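Local coordinates for PKS (Streptomyces sp. CNQ431, PDB 5YDA), which is the acyltransferase domain of a splenocin polyketide synthase, which probably selects acyl building blocks and loads them onto a carrier protein, at residues L219-E224 and E307-H312; A210-I215 and G343-H348. All blocks are in the same frame, centred on the assembly; numbering follows the deposited sequence.

All four segments belong to the acyltransferase domain. Running from the N terminus, the chain first passes 210-215, the turn between helix 201-210 and helix 215-231. Helix 215-231 begins there and carries 219-224. After the four-stranded antiparallel sheet the chain reaches 307-312, where interaction 1 closes a loop between two helices. Residues 343-348 follow, and interaction 2 closes a longer loop back to the 210-215 turn, so interaction 1 is nested inside interaction 2. Their centres lie about 11 Å apart. They touch where Ala310 CB packs on Val346 CG2 at 3.7 Å. They tie helix 306-313 to helix 215-231, and helix 342-350 to the turn just before it.

Interaction 1 (L219-E224 and E307-H312); sequences LPVVAE and ESFAGH
Glu224 and His312 meet through the aliphatic part of the glutamate. Glu224 CB sits over the centre of one imidazole face, 4.0 Å from the centroid of the His312 ring and 10° off its normal, a CH-pi contact. The next carbon, Glu224 CG, lies 3.6 Å from His312 NE2. The Glu224 chain bends at chi2, and its carboxylate plane ends up not far from parallel to the ring. Glu224 OE2 and His312 NE2 stay 4.8 Å apart, so the two polar ends are not in contact. The carboxylate instead forms a salt bridge with Arg227 through OE1.

Val221 meets the other helix with both methyls. Val221 CG1, anti to the backbone N (chi1 171°), reaches Phe309 CE1 at 4.0 Å. Val221 CG2 packs against the backbone, 3.5 Å from His312 O. Val221 O faces the edge of the Phe309 ring, near its plane, with CE1 the nearest ring atom. The Val221 and Phe309 side chains cross at about a right angle. No hydrogen bond links the two segments.

On its own helix, His312 ND1 gives a weak bond to Ser308 O, 3.4 Å away, which may steady the turn of the ring. His312 O accepts a hydrogen bond from Thr315 OG1.

The two helical segments run nearly antiparallel, at 167°, with their axes 10.0 Å apart. Phe309 also packs on Tyr204 of helix 201-210 and on Thr349 of helix 342-350. Leu219 packs against helices 135-152 and 169-188, while Val222 touches helices 169-188 and 201-210. The contact thus joins helix 306-313 to helix 215-231, which is itself packed into the helical body of the acyltransferase domain.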
ATOM      1  N   LEU A 219      -4.353   5.469 -16.562  1.00 22.87           N
ATOM      2  CA  LEU A 219      -3.315   4.520 -16.958  1.00 20.88           C
ATOM      3  C   LEU A 219      -2.313   5.080 -17.976  1.00 23.84           C
ATOM      4  O   LEU A 219      -1.109   5.082 -17.684  1.00 24.34           O
ATOM      5  CB  LEU A 219      -3.975   3.235 -17.461  1.00 18.68           C
ATOM      6  CG  LEU A 219      -4.555   2.290 -16.398  1.00 24.22           C
ATOM      7  CD1 LEU A 219      -5.461   1.260 -17.053  1.00 18.16           C
ATOM      8  CD2 LEU A 219      -3.428   1.594 -15.626  1.00 19.43           C
ATOM      9  N   PRO A 220      -2.724   5.584 -19.146  1.00 23.06           N
ATOM     10  CA  PRO A 220      -1.698   6.110 -20.066  1.00 22.63           C
ATOM     11  C   PRO A 220      -1.008   7.366 -19.542  1.00 20.10           C
ATOM     12  O   PRO A 220       0.162   7.588 -19.867  1.00 22.92           O
ATOM     13  CB  PRO A 220      -2.479   6.385 -21.369  1.00 24.04           C
ATOM     14  CG  PRO A 220      -3.905   6.511 -20.958  1.00 24.75           C
ATOM     15  CD  PRO A 220      -4.094   5.732 -19.682  1.00 23.51           C
ATOM     16  N   VAL A 221      -1.678   8.178 -18.727  1.00 23.83           N
ATOM     17  CA  VAL A 221      -1.067   9.410 -18.227  1.00 21.63           C
ATOM     18  C   VAL A 221       0.029   9.091 -17.216  1.00 23.76           C
ATOM     19  O   VAL A 221       1.135   9.646 -17.274  1.00 21.69           O
ATOM     20  CB  VAL A 221      -2.135  10.331 -17.614  1.00 21.97           C
ATOM     21  CG1 VAL A 221      -1.468  11.499 -16.894  1.00 22.36           C
ATOM     22  CG2 VAL A 221      -3.085  10.840 -18.695  1.00 22.31           C
ATOM     23  N   VAL A 222      -0.268   8.199 -16.266  1.00 23.02           N
ATOM     24  CA  VAL A 222       0.764   7.718 -15.347  1.00 22.15           C
ATOM     25  C   VAL A 222       1.941   7.133 -16.123  1.00 22.20           C
ATOM     26  O   VAL A 222       3.105   7.373 -15.781  1.00 23.85           O
ATOM     27  CB  VAL A 222       0.157   6.692 -14.367  1.00 25.22           C
ATOM     28  CG1 VAL A 222       1.256   6.031 -13.529  1.00 21.88           C
ATOM     29  CG2 VAL A 222      -0.883   7.373 -13.480  1.00 17.78           C
ATOM     30  N   ALA A 223       1.664   6.387 -17.198  1.00 21.29           N
ATOM     31  CA  ALA A 223       2.753   5.833 -17.998  1.00 22.59           C
ATOM     32  C   ALA A 223       3.636   6.934 -18.578  1.00 26.04           C
ATOM     33  O   ALA A 223       4.866   6.835 -18.535  1.00 27.26           O
ATOM     34  CB  ALA A 223       2.206   4.941 -19.112  1.00 20.81           C
ATOM     35  N   GLU A 224       3.031   7.995 -19.137  1.00 21.38           N
ATOM     36  CA  GLU A 224       3.853   9.068 -19.692  1.00 20.95           C
ATOM     37  C   GLU A 224       4.510   9.897 -18.589  1.00 23.14           C
ATOM     38  O   GLU A 224       5.587  10.463 -18.796  1.00 24.65           O
ATOM     39  CB  GLU A 224       3.025   9.983 -20.616  1.00 25.73           C
ATOM     40  CG  GLU A 224       2.255   9.268 -21.757  1.00 26.92           C
ATOM     41  CD  GLU A 224       3.143   8.429 -22.705  1.00 32.14           C
ATOM     42  OE1 GLU A 224       2.589   7.554 -23.431  1.00 31.61           O
ATOM     43  OE2 GLU A 224       4.378   8.647 -22.742  1.00 30.37           O
ATOM     44  N   GLU A 307       5.350  21.444 -18.378  1.00 36.20           N
ATOM     45  CA  GLU A 307       4.282  21.907 -19.265  1.00 45.19           C
ATOM     46  C   GLU A 307       3.834  20.796 -20.203  1.00 35.16           C
ATOM     47  O   GLU A 307       2.631  20.563 -20.381  1.00 36.66           O
ATOM     48  CB  GLU A 307       4.733  23.150 -20.047  1.00 44.25           C
ATOM     49  CG  GLU A 307       4.670  24.439 -19.243  1.00 41.77           C
ATOM     50  CD  GLU A 307       3.243  24.972 -19.115  1.00 63.76           C
ATOM     51  OE1 GLU A 307       2.974  26.087 -19.573  1.00 77.08           O
ATOM     52  OE2 GLU A 307       2.382  24.294 -18.544  1.00 62.41           O
ATOM     53  N   SER A 308       4.782  20.064 -20.771  1.00 35.36           N
ATOM     54  CA  SER A 308       4.417  18.899 -21.559  1.00 32.44           C
ATOM     55  C   SER A 308       3.594  17.912 -20.746  1.00 34.54           C
ATOM     56  O   SER A 308       2.660  17.281 -21.268  1.00 35.03           O
ATOM     57  CB  SER A 308       5.667  18.222 -22.089  1.00 32.43           C
ATOM     58  OG  SER A 308       5.292  16.938 -22.546  1.00 37.75           O
ATOM     59  N   PHE A 309       3.928  17.740 -19.467  1.00 33.63           N
ATOM     60  CA  PHE A 309       3.151  16.791 -18.683  1.00 30.41           C
ATOM     61  C   PHE A 309       1.752  17.327 -18.409  1.00 26.65           C
ATOM     62  O   PHE A 309       0.801  16.546 -18.314  1.00 27.04           O
ATOM     63  CB  PHE A 309       3.872  16.447 -17.380  1.00 28.32           C
ATOM     64  CG  PHE A 309       3.103  15.500 -16.509  1.00 21.75           C
ATOM     65  CD1 PHE A 309       2.707  14.271 -16.994  1.00 23.35           C
ATOM     66  CD2 PHE A 309       2.753  15.851 -15.227  1.00 26.52           C
ATOM     67  CE1 PHE A 309       1.986  13.403 -16.215  1.00 22.58           C
ATOM     68  CE2 PHE A 309       2.042  14.979 -14.423  1.00 22.94           C
ATOM     69  CZ  PHE A 309       1.655  13.760 -14.923  1.00 26.69           C
ATOM     70  N   ALA A 310       1.614  18.650 -18.284  1.00 27.22           N
ATOM     71  CA  ALA A 310       0.292  19.251 -18.135  1.00 31.62           C
ATOM     72  C   ALA A 310      -0.596  18.955 -19.340  1.00 27.28           C
ATOM     73  O   ALA A 310      -1.820  18.831 -19.196  1.00 28.57           O
ATOM     74  CB  ALA A 310       0.423  20.764 -17.923  1.00 28.60           C
ATOM     75  N   GLY A 311      -0.006  18.828 -20.528  1.00 26.29           N
ATOM     76  CA  GLY A 311      -0.778  18.384 -21.681  1.00 30.97           C
ATOM     77  C   GLY A 311      -1.468  17.052 -21.438  1.00 35.40           C
ATOM     78  O   GLY A 311      -2.671  16.906 -21.686  1.00 32.75           O
ATOM     79  N   HIS A 312      -0.715  16.065 -20.930  1.00 31.09           N
ATOM     80  CA  HIS A 312      -1.310  14.776 -20.591  1.00 27.22           C
ATOM     81  C   HIS A 312      -2.319  14.903 -19.464  1.00 27.79           C
ATOM     82  O   HIS A 312      -3.376  14.256 -19.496  1.00 27.37           O
ATOM     83  CB  HIS A 312      -0.223  13.769 -20.215  1.00 27.95           C
ATOM     84  CG  HIS A 312       0.618  13.359 -21.373  1.00 26.43           C
ATOM     85  ND1 HIS A 312       1.816  13.967 -21.670  1.00 32.70           N
ATOM     86  CD2 HIS A 312       0.405  12.446 -22.347  1.00 28.57           C
ATOM     87  CE1 HIS A 312       2.318  13.430 -22.767  1.00 31.99           C
ATOM     88  NE2 HIS A 312       1.479  12.506 -23.199  1.00 35.94           N
TER

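Interaction 2 (A210-I215 and G343-H348); sequences AGVMEI and GHWVDH
The Trp345 indole takes the Met213 methyl on one face and His344 CD2 on the other. Met213 CE lies 3.5 Å from the centroid of the six-membered ring and 10° off its normal, a CH-pi contact. Its nearest ring atom is Trp345 CZ2, also at 3.5 Å. The Met213 chain runs extended beyond CG, which carries the methyl out to the indole. The sulfur stands farther back: Met213 SD is 5.1 Å from the same centroid, above the face, and completes a Met-aromatic contact. Val212 CG1 approaches obliquely, 4.2 Å from Trp345 CZ2.

Trp345 NE1 donates a hydrogen bond to Ala339 O. The ring also meets Tyr204, their planes at about 50°, and touches Ala207, Leu313 and Tyr325.

A GxSxG sequence runs into the start of helix 201-210, consistent with the nucleophile elbow of acyltransferases. At the other end of that helix, Gly211, with positive phi, closes it in a Schellman motif. Glu214 then takes the N-cap position of helix 215-231. The Met-aromatic contact joins this Schellman-ended, N-capped helix-to-helix turn to helix 342-350.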
ATOM      1  N   ALA A 210     -10.380   7.204  -5.223  1.00 27.05           N
ATOM      2  CA  ALA A 210     -11.263   8.222  -4.667  1.00 28.10           C
ATOM      3  C   ALA A 210     -12.276   8.751  -5.668  1.00 30.12           C
ATOM      4  O   ALA A 210     -13.145   9.528  -5.273  1.00 30.05           O
ATOM      5  CB  ALA A 210     -10.453   9.407  -4.129  1.00 24.65           C
ATOM      6  N   GLY A 211     -12.188   8.358  -6.939  1.00 28.61           N
ATOM      7  CA  GLY A 211     -13.070   8.876  -7.959  1.00 27.07           C
ATOM      8  C   GLY A 211     -12.578  10.130  -8.644  1.00 30.33           C
ATOM      9  O   GLY A 211     -13.217  10.588  -9.599  1.00 33.32           O
ATOM     10  N   VAL A 212     -11.461  10.701  -8.187  1.00 30.00           N
ATOM     11  CA  VAL A 212     -10.919  11.905  -8.806  1.00 26.70           C
ATOM     12  C   VAL A 212     -10.593  11.657 -10.269  1.00 27.71           C
ATOM     13  O   VAL A 212     -10.843  12.511 -11.130  1.00 29.01           O
ATOM     14  CB  VAL A 212      -9.684  12.384  -8.026  1.00 24.21           C
ATOM     15  CG1 VAL A 212      -9.028  13.558  -8.726  1.00 22.29           C
ATOM     16  CG2 VAL A 212     -10.098  12.750  -6.619  1.00 27.58           C
ATOM     17  N   MET A 213     -10.019  10.496 -10.572  1.00 27.00           N
ATOM     18  CA  MET A 213      -9.661  10.112 -11.926  1.00 29.75           C
ATOM     19  C   MET A 213     -10.364   8.813 -12.277  1.00 27.52           C
ATOM     20  O   MET A 213     -10.694   8.013 -11.400  1.00 28.51           O
ATOM     21  CB  MET A 213      -8.145   9.899 -12.090  1.00 27.04           C
ATOM     22  CG  MET A 213      -7.295  11.125 -11.990  1.00 29.13           C
ATOM     23  SD  MET A 213      -5.547  10.663 -11.847  1.00 27.53           S
ATOM     24  CE  MET A 213      -4.931  12.255 -11.335  1.00 21.68           C
ATOM     25  N   GLU A 214     -10.554   8.594 -13.572  1.00 24.04           N
ATOM     26  CA  GLU A 214     -11.017   7.310 -14.074  1.00 32.11           C
ATOM     27  C   GLU A 214      -9.801   6.454 -14.392  1.00 28.23           C
ATOM     28  O   GLU A 214      -8.861   6.928 -15.046  1.00 25.11           O
ATOM     29  CB  GLU A 214     -11.891   7.490 -15.317  1.00 28.91           C
ATOM     30  CG  GLU A 214     -13.079   8.414 -15.084  1.00 34.38           C
ATOM     31  CD  GLU A 214     -13.869   8.717 -16.360  1.00 43.86           C
ATOM     32  OE1 GLU A 214     -13.637   8.053 -17.395  1.00 44.77           O
ATOM     33  OE2 GLU A 214     -14.727   9.629 -16.318  1.00 46.34           O
ATOM     34  N   ILE A 215      -9.823   5.196 -13.936  1.00 27.11           N
ATOM     35  CA  ILE A 215      -8.646   4.341 -14.065  1.00 25.27           C
ATOM     36  C   ILE A 215      -8.223   4.238 -15.528  1.00 27.00           C
ATOM     37  O   ILE A 215      -7.031   4.355 -15.848  1.00 25.93           O
ATOM     38  CB  ILE A 215      -8.901   2.954 -13.423  1.00 30.42           C
ATOM     39  CG1 ILE A 215      -7.674   2.055 -13.559  1.00 28.05           C
ATOM     40  CG2 ILE A 215     -10.120   2.247 -14.026  1.00 27.10           C
ATOM     41  CD1 ILE A 215      -6.418   2.610 -12.907  1.00 27.06           C
ATOM     42  N   GLY A 343      -3.152  22.360 -12.613  1.00 29.57           N
ATOM     43  CA  GLY A 343      -1.968  22.996 -12.056  1.00 21.93           C
ATOM     44  C   GLY A 343      -1.561  22.400 -10.718  1.00 32.82           C
ATOM     45  O   GLY A 343      -0.366  22.286 -10.420  1.00 25.16           O
ATOM     46  N   HIS A 344      -2.543  22.001  -9.903  1.00 27.44           N
ATOM     47  CA  HIS A 344      -2.236  21.303  -8.658  1.00 26.77           C
ATOM     48  C   HIS A 344      -1.500  19.997  -8.945  1.00 30.80           C
ATOM     49  O   HIS A 344      -0.460  19.706  -8.338  1.00 27.61           O
ATOM     50  CB  HIS A 344      -3.527  21.054  -7.875  1.00 24.06           C
ATOM     51  CG  HIS A 344      -3.389  20.071  -6.754  1.00 31.67           C
ATOM     52  ND1 HIS A 344      -2.821  20.394  -5.542  1.00 30.49           N
ATOM     53  CD2 HIS A 344      -3.762  18.769  -6.659  1.00 29.95           C
ATOM     54  CE1 HIS A 344      -2.847  19.338  -4.748  1.00 25.51           C
ATOM     55  NE2 HIS A 344      -3.417  18.340  -5.400  1.00 26.51           N
ATOM     56  N   TRP A 345      -2.000  19.218  -9.908  1.00 25.01           N
ATOM     57  CA  TRP A 345      -1.342  17.961 -10.236  1.00 25.46           C
ATOM     58  C   TRP A 345       0.045  18.193 -10.816  1.00 26.41           C
ATOM     59  O   TRP A 345       0.950  17.386 -10.573  1.00 27.08           O
ATOM     60  CB  TRP A 345      -2.221  17.140 -11.180  1.00 23.83           C
ATOM     61  CG  TRP A 345      -3.354  16.500 -10.438  1.00 23.99           C
ATOM     62  CD1 TRP A 345      -4.635  16.948 -10.346  1.00 24.41           C
ATOM     63  CD2 TRP A 345      -3.288  15.310  -9.642  1.00 26.54           C
ATOM     64  NE1 TRP A 345      -5.378  16.102  -9.558  1.00 23.95           N
ATOM     65  CE2 TRP A 345      -4.574  15.089  -9.113  1.00 23.95           C
ATOM     66  CE3 TRP A 345      -2.270  14.398  -9.345  1.00 24.89           C
ATOM     67  CZ2 TRP A 345      -4.868  14.004  -8.304  1.00 23.83           C
ATOM     68  CZ3 TRP A 345      -2.561  13.329  -8.537  1.00 23.46           C
ATOM     69  CH2 TRP A 345      -3.850  13.139  -8.021  1.00 23.88           C
ATOM     70  N   VAL A 346       0.239  19.286 -11.560  1.00 24.11           N
ATOM     71  CA  VAL A 346       1.585  19.668 -11.983  1.00 25.36           C
ATOM     72  C   VAL A 346       2.458  19.954 -10.762  1.00 26.60           C
ATOM     73  O   VAL A 346       3.584  19.460 -10.656  1.00 27.31           O
ATOM     74  CB  VAL A 346       1.534  20.879 -12.940  1.00 29.42           C
ATOM     75  CG1 VAL A 346       2.954  21.396 -13.230  1.00 19.80           C
ATOM     76  CG2 VAL A 346       0.835  20.508 -14.249  1.00 25.27           C
ATOM     77  N   ASP A 347       1.948  20.764  -9.826  1.00 25.93           N
ATOM     78  CA  ASP A 347       2.682  21.044  -8.591  1.00 27.82           C
ATOM     79  C   ASP A 347       3.014  19.762  -7.837  1.00 30.37           C
ATOM     80  O   ASP A 347       4.095  19.637  -7.248  1.00 28.55           O
ATOM     81  CB  ASP A 347       1.867  21.967  -7.680  1.00 29.57           C
ATOM     82  CG  ASP A 347       1.823  23.392  -8.179  1.00 35.74           C
ATOM     83  OD1 ASP A 347       2.694  23.776  -8.987  1.00 38.45           O
ATOM     84  OD2 ASP A 347       0.914  24.131  -7.751  1.00 43.91           O
ATOM     85  N   HIS A 348       2.080  18.810  -7.820  1.00 27.64           N
ATOM     86  CA  HIS A 348       2.309  17.569  -7.100  1.00 28.89           C
ATOM     87  C   HIS A 348       3.592  16.892  -7.566  1.00 29.51           C
ATOM     88  O   HIS A 348       4.372  16.394  -6.744  1.00 27.91           O
ATOM     89  CB  HIS A 348       1.113  16.632  -7.271  1.00 25.49           C
ATOM     90  CG  HIS A 348       1.352  15.274  -6.700  1.00 28.82           C
ATOM     91  ND1 HIS A 348       1.744  14.203  -7.473  1.00 25.71           N
ATOM     92  CD2 HIS A 348       1.297  14.821  -5.424  1.00 25.52           C
ATOM     93  CE1 HIS A 348       1.911  13.144  -6.698  1.00 25.17           C
ATOM     94  NE2 HIS A 348       1.642  13.493  -5.451  1.00 22.71           N
TER